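Beta-galactosidase BgaB (Bifidobacterium adolescentis, PDB 5VYM) hydrolyses terminal non-reducing beta-galactose from galactooligosaccharides, acting strongly on Gal(beta1-4)Gal and only weakly on lactose. Local coordinates at residues G93-L98 against E127-L132; L29-D34 against P67-L72. All blocks are in the same frame, centred on the assembly; numbering follows the deposited sequence.

Contact 1. Residues G93-L98 against E127-L132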
loop_
_atom_site.group_PDB
_atom_site.type_symbol
_atom_site.label_atom_id
_atom_site.label_comp_id
_atom_site.label_asym_id
_atom_site.label_seq_id
_atom_site.Cartn_x
_atom_site.Cartn_y
_atom_site.Cartn_z
ATOM N N GLY B 93 0.950 15.365 -5.519
ATOM C CA GLY B 93 0.028 16.371 -5.994
ATOM C C GLY B 93 -1.270 15.777 -6.512
ATOM O O GLY B 93 -1.380 14.581 -6.779
ATOM N N TYR B 94 -2.267 16.652 -6.669
ATOM C CA TYR B 94 -3.609 16.194 -7.020
ATOM C C TYR B 94 -3.656 15.558 -8.405
ATOM O O TYR B 94 -4.500 14.692 -8.659
ATOM C CB TYR B 94 -4.602 17.355 -6.933
ATOM C CG TYR B 94 -4.325 18.490 -7.894
ATOM C CD1 TYR B 94 -3.408 19.486 -7.582
ATOM C CD2 TYR B 94 -4.991 18.574 -9.112
ATOM C CE1 TYR B 94 -3.155 20.526 -8.458
ATOM C CE2 TYR B 94 -4.746 19.612 -9.993
ATOM C CZ TYR B 94 -3.827 20.584 -9.661
ATOM O OH TYR B 94 -3.579 21.619 -10.535
ATOM N N ALA B 95 -2.764 15.965 -9.311
ATOM C CA ALA B 95 -2.752 15.454 -10.675
ATOM C C ALA B 95 -1.664 14.412 -10.902
ATOM O O ALA B 95 -1.268 14.177 -12.049
ATOM C CB ALA B 95 -2.598 16.605 -11.668
ATOM N N THR B 96 -1.181 13.776 -9.839
ATOM C CA THR B 96 -0.111 12.790 -9.926
ATOM C C THR B 96 -0.694 11.383 -9.922
ATOM O O THR B 96 -1.577 11.072 -9.116
ATOM C CB THR B 96 0.872 12.957 -8.763
ATOM O OG1 THR B 96 1.633 14.158 -8.948
ATOM C CG2 THR B 96 1.819 11.765 -8.675
ATOM N N GLY B 97 -0.208 10.541 -10.830
ATOM C CA GLY B 97 -0.574 9.138 -10.824
ATOM C C GLY B 97 -1.906 8.818 -11.463
ATOM O O GLY B 97 -2.616 7.923 -10.990
ATOM N N LEU B 98 -2.265 9.520 -12.536
ATOM C CA LEU B 98 -3.538 9.286 -13.206
ATOM C C LEU B 98 -3.426 8.313 -14.370
ATOM O O LEU B 98 -4.410 7.643 -14.705
ATOM C CB LEU B 98 -4.118 10.611 -13.712
ATOM C CG LEU B 98 -4.209 11.761 -12.707
ATOM C CD1 LEU B 98 -4.916 12.958 -13.327
ATOM C CD2 LEU B 98 -4.909 11.314 -11.433
ATOM N N GLU B 127 -13.415 8.540 -6.362
ATOM C CA GLU B 127 -13.952 7.645 -7.381
ATOM C C GLU B 127 -13.319 7.885 -8.745
ATOM O O GLU B 127 -13.120 6.930 -9.504
ATOM C CB GLU B 127 -15.471 7.790 -7.470
ATOM C CG GLU B 127 -16.225 7.116 -6.329
ATOM C CD GLU B 127 -15.864 5.646 -6.171
ATOM O OE1 GLU B 127 -14.923 5.333 -5.408
ATOM O OE2 GLU B 127 -16.523 4.801 -6.812
ATOM N N GLU B 128 -12.986 9.132 -9.066
ATOM C CA GLU B 128 -12.346 9.447 -10.336
ATOM C C GLU B 128 -11.739 10.837 -10.254
ATOM O O GLU B 128 -12.075 11.633 -9.372
ATOM C CB GLU B 128 -13.334 9.361 -11.506
ATOM C CG GLU B 128 -14.496 10.334 -11.412
ATOM C CD GLU B 128 -15.445 10.220 -12.589
ATOM O OE1 GLU B 128 -15.189 9.380 -13.478
ATOM O OE2 GLU B 128 -16.445 10.967 -12.625
ATOM N N PHE B 129 -10.829 11.110 -11.185
ATOM C CA PHE B 129 -10.264 12.445 -11.323
ATOM C C PHE B 129 -11.369 13.431 -11.687
ATOM O O PHE B 129 -12.091 13.239 -12.669
ATOM C CB PHE B 129 -9.168 12.431 -12.390
ATOM C CG PHE B 129 -8.363 13.696 -12.464
ATOM C CD1 PHE B 129 -7.695 14.177 -11.351
ATOM C CD2 PHE B 129 -8.242 14.382 -13.662
ATOM C CE1 PHE B 129 -6.941 15.336 -11.426
ATOM C CE2 PHE B 129 -7.489 15.538 -13.744
ATOM C CZ PHE B 129 -6.837 16.016 -12.624
ATOM N N ASN B 130 -11.508 14.486 -10.881
ATOM C CA ASN B 130 -12.631 15.415 -11.025
ATOM C C ASN B 130 -12.191 16.772 -10.471
ATOM O O ASN B 130 -12.277 17.020 -9.268
ATOM C CB ASN B 130 -13.867 14.889 -10.310
ATOM C CG ASN B 130 -15.011 15.878 -10.322
ATOM O OD1 ASN B 130 -15.166 16.656 -11.263
ATOM N ND2 ASN B 130 -15.820 15.856 -9.268
ATOM N N ILE B 131 -11.732 17.642 -11.367
ATOM C CA ILE B 131 -11.249 18.965 -10.992
ATOM C C ILE B 131 -12.293 20.008 -11.362
ATOM O O ILE B 131 -13.033 19.863 -12.344
ATOM C CB ILE B 131 -9.890 19.284 -11.650
ATOM C CG1 ILE B 131 -9.959 19.064 -13.163
ATOM C CG2 ILE B 131 -8.786 18.447 -11.026
ATOM C CD1 ILE B 131 -8.661 19.365 -13.879
ATOM N N LEU B 132 -12.352 21.073 -10.567
ATOM C CA LEU B 132 -13.279 22.170 -10.786
ATOM C C LEU B 132 -12.521 23.489 -10.739
ATOM O O LEU B 132 -11.415 23.576 -10.200
ATOM C CB LEU B 132 -14.405 22.178 -9.743
ATOM C CG LEU B 132 -15.341 20.969 -9.739
ATOM C CD1 LEU B 132 -16.345 21.073 -8.603
ATOM C CD2 LEU B 132 -16.050 20.834 -11.079
#
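L98 sets one methyl squarely on the ring of F129: CD1 of L98 lies 3.4 Å from the centroid of the F129 ring and 1° off its normal, a CH-pi contact. All six ring carbons therefore lie 3.6 to 3.7 Å from CD1 of L98. The two side chains cross at about a right angle, the leucine ending on the phenylalanine's face. CG of F129 stands anti to the backbone N (chi1 -171°), on a CB that already points at the turn. The far end of the same ring serves the neighbouring turn. CE1 of F129 comes 3.7 Å from the O of Y94, a carbonyl whose hydrogen bond comes from the hydroxyl of Y110, and CZ of F129 lies 4.4 Å from CB of A95. Towards the tyrosine, CE1 of F129 sits at the edge of the Y94 ring, near its plane, while CG2 of I131 approaches CD2 of Y94 at 4.3 Å. A flat, wide apolar residue suits this place, since its face receives a branched leucine while its far end reaches small A95; F129 also touches Q163 of the second subunit. An alanine at F129 would probably leave CD1 of L98 without its aromatic seat and open a gap beside Y94 and A95. G93 to T96 form a type I beta turn, closed by T96 N bonding to O of G93. The loop 93-98 that begins with this turn follows the C-terminal end of strand 89-93 in the parallel alpha/beta sheet of the trimerisation domain, and packs on the interface segment whose I131 and L132 continue into a parallel ladder with the second subunit.

Contact 2. Residues L29-D34 against P67-L72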
loop_
_atom_site.group_PDB
_atom_site.type_symbol
_atom_site.label_atom_id
_atom_site.label_comp_id
_atom_site.label_asym_id
_atom_site.label_seq_id
_atom_site.Cartn_x
_atom_site.Cartn_y
_atom_site.Cartn_z
ATOM N N LEU B 29 -2.930 22.315 -16.078
ATOM C CA LEU B 29 -2.109 21.149 -15.773
ATOM C C LEU B 29 -0.806 21.235 -16.557
ATOM O O LEU B 29 -0.792 21.042 -17.778
ATOM C CB LEU B 29 -2.867 19.869 -16.107
ATOM C CG LEU B 29 -4.108 19.587 -15.261
ATOM C CD1 LEU B 29 -4.856 18.370 -15.785
ATOM C CD2 LEU B 29 -3.721 19.400 -13.801
ATOM N N ASN B 30 0.288 21.531 -15.860
ATOM C CA ASN B 30 1.601 21.671 -16.483
ATOM C C ASN B 30 2.627 21.070 -15.533
ATOM O O ASN B 30 2.844 21.601 -14.439
ATOM C CB ASN B 30 1.915 23.137 -16.787
ATOM C CG ASN B 30 3.130 23.304 -17.682
ATOM O OD1 ASN B 30 4.175 22.693 -17.459
ATOM N ND2 ASN B 30 2.994 24.137 -18.709
ATOM N N HIS B 31 3.259 19.972 -15.951
ATOM C CA HIS B 31 4.161 19.256 -15.053
ATOM C C HIS B 31 5.383 20.099 -14.705
ATOM O O HIS B 31 5.689 20.309 -13.525
ATOM C CB HIS B 31 4.587 17.926 -15.674
ATOM C CG HIS B 31 5.632 17.204 -14.883
ATOM N ND1 HIS B 31 5.594 17.117 -13.508
ATOM C CD2 HIS B 31 6.747 16.542 -15.272
ATOM C CE1 HIS B 31 6.641 16.431 -13.084
ATOM N NE2 HIS B 31 7.356 16.071 -14.135
ATOM N N TRP B 32 6.096 20.592 -15.721
ATOM C CA TRP B 32 7.330 21.324 -15.453
ATOM C C TRP B 32 7.065 22.638 -14.731
ATOM O O TRP B 32 7.874 23.054 -13.893
ATOM C CB TRP B 32 8.098 21.584 -16.749
ATOM C CG TRP B 32 9.356 22.357 -16.512
ATOM C CD1 TRP B 32 9.613 23.643 -16.888
ATOM C CD2 TRP B 32 10.520 21.901 -15.814
ATOM N NE1 TRP B 32 10.873 24.010 -16.479
ATOM C CE2 TRP B 32 11.450 22.959 -15.817
ATOM C CE3 TRP B 32 10.869 20.697 -15.193
ATOM C CZ2 TRP B 32 12.705 22.851 -15.223
ATOM C CZ3 TRP B 32 12.116 20.592 -14.604
ATOM C CH2 TRP B 32 13.018 21.663 -14.623
ATOM N N HIS B 33 5.952 23.307 -15.040
ATOM C CA HIS B 33 5.607 24.516 -14.302
ATOM C C HIS B 33 5.292 24.201 -12.847
ATOM O O HIS B 33 5.595 25.006 -11.959
ATOM C CB HIS B 33 4.427 25.227 -14.966
ATOM C CG HIS B 33 4.784 25.929 -16.238
ATOM N ND1 HIS B 33 3.927 26.801 -16.873
ATOM C CD2 HIS B 33 5.908 25.890 -16.993
ATOM C CE1 HIS B 33 4.507 27.269 -17.964
ATOM N NE2 HIS B 33 5.710 26.732 -18.060
ATOM N N ASP B 34 4.694 23.038 -12.583
ATOM C CA ASP B 34 4.461 22.628 -11.204
ATOM C C ASP B 34 5.777 22.317 -10.501
ATOM O O ASP B 34 5.935 22.603 -9.308
ATOM C CB ASP B 34 3.523 21.420 -11.168
ATOM C CG ASP B 34 2.659 21.383 -9.920
ATOM O OD1 ASP B 34 2.785 22.293 -9.074
ATOM O OD2 ASP B 34 1.848 20.441 -9.788
ATOM N N PRO B 67 4.952 16.611 -8.247
ATOM C CA PRO B 67 3.942 17.585 -8.673
ATOM C C PRO B 67 3.482 17.359 -10.105
ATOM O O PRO B 67 4.267 17.516 -11.046
ATOM C CB PRO B 67 4.674 18.923 -8.524
ATOM C CG PRO B 67 6.160 18.574 -8.631
ATOM C CD PRO B 67 6.311 17.068 -8.578
ATOM N N THR B 68 2.210 16.998 -10.273
ATOM C CA THR B 68 1.624 16.721 -11.585
ATOM C C THR B 68 2.464 15.696 -12.348
ATOM O O THR B 68 2.816 15.874 -13.517
ATOM C CB THR B 68 1.443 18.013 -12.391
ATOM O OG1 THR B 68 0.935 19.040 -11.531
ATOM C CG2 THR B 68 0.455 17.808 -13.540
ATOM N N VAL B 69 2.809 14.612 -11.659
ATOM C CA VAL B 69 3.465 13.465 -12.305
ATOM C C VAL B 69 2.332 12.590 -12.829
ATOM O O VAL B 69 1.926 11.595 -12.224
ATOM C CB VAL B 69 4.410 12.726 -11.354
ATOM C CG1 VAL B 69 5.077 11.554 -12.062
ATOM C CG2 VAL B 69 5.459 13.683 -10.812
ATOM N N LEU B 70 1.796 12.987 -13.985
ATOM C CA LEU B 70 0.598 12.341 -14.515
ATOM C C LEU B 70 0.851 10.877 -14.845
ATOM O O LEU B 70 -0.009 10.021 -14.604
ATOM C CB LEU B 70 0.107 13.089 -15.755
ATOM C CG LEU B 70 -0.477 14.481 -15.523
ATOM C CD1 LEU B 70 0.022 15.444 -16.584
ATOM C CD2 LEU B 70 -1.995 14.420 -15.523
ATOM N N ILE B 71 2.020 10.569 -15.399
ATOM C CA ILE B 71 2.360 9.214 -15.811
ATOM C C ILE B 71 3.143 8.558 -14.684
ATOM O O ILE B 71 4.240 9.010 -14.333
ATOM C CB ILE B 71 3.168 9.208 -17.117
ATOM C CG1 ILE B 71 2.562 10.179 -18.133
ATOM C CG2 ILE B 71 3.231 7.802 -17.690
ATOM C CD1 ILE B 71 1.190 9.786 -18.618
ATOM N N LEU B 72 2.579 7.497 -14.111
ATOM C CA LEU B 72 3.250 6.699 -13.093
ATOM C C LEU B 72 3.056 5.233 -13.433
ATOM O O LEU B 72 1.927 4.733 -13.415
ATOM C CB LEU B 72 2.710 6.996 -11.693
ATOM C CG LEU B 72 3.501 7.972 -10.821
ATOM C CD1 LEU B 72 2.970 7.950 -9.396
ATOM C CD2 LEU B 72 4.986 7.646 -10.851
HETATM O O HOH W 1 -0.343 21.659 -12.520
#
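ND1 of H31 donates to the carbonyl O of P67 at 2.8 Å, with the acceptor in the imidazole plane and the donor nearly in line with the C=O bond. The bond is bent at the hydrogen (N-H...O 141°), and the nearby O of T68 forms no second bond. CG of H31 stands anti to the backbone N (chi1 174°), and from there ND1 meets the loop. NE2 bonds to S12 N, so histidine suits the place, donating from one nitrogen and accepting at the other, and the ring's rotation is fixed. The bond joins the first turn of helix 31-44 to the loop after strand 63-66, at the carboxyl edge of the parallel sheet. N30 is the N-cap: its OD1 accepts from N of H33 at 3.1 Å, asparagine's short carbonyl arm being suited to a first-turn N-H. In the same turn, OD2 of D34 takes the hydroxyl that threonine T68 carries on its short side chain, though 2.4 Å between OD2 of D34 and OG1 of T68 is doubtfully short. OD2 of D34 also lies 3.4 Å from CB of P67. A water donates to OG1 of T68. V69, centre of an inverse gamma turn, lays CG2 3.8 Å from CE1 of H31.

From the N terminus, the chain runs through strand 7-11 and helix 13-20 to residues 29-34, the first side of contact 2. It then passes along helix 31-44 and strands 50-53 and 63-66 before 67-72 closes that loop. Contact 1 follows in series, neither nested in contact 2 nor crossing it: 93-98 leaves strand 89-93, and the segment 127-132 returns after helix 117-122. The two meet at adjacent loops of the parallel sheet, where N of G97 probably bonds to O of V69 and OG1 of T96 to N of V69. Together they link the start of helix 31-44, two neighbouring strand ends and the segment at the subunit interface.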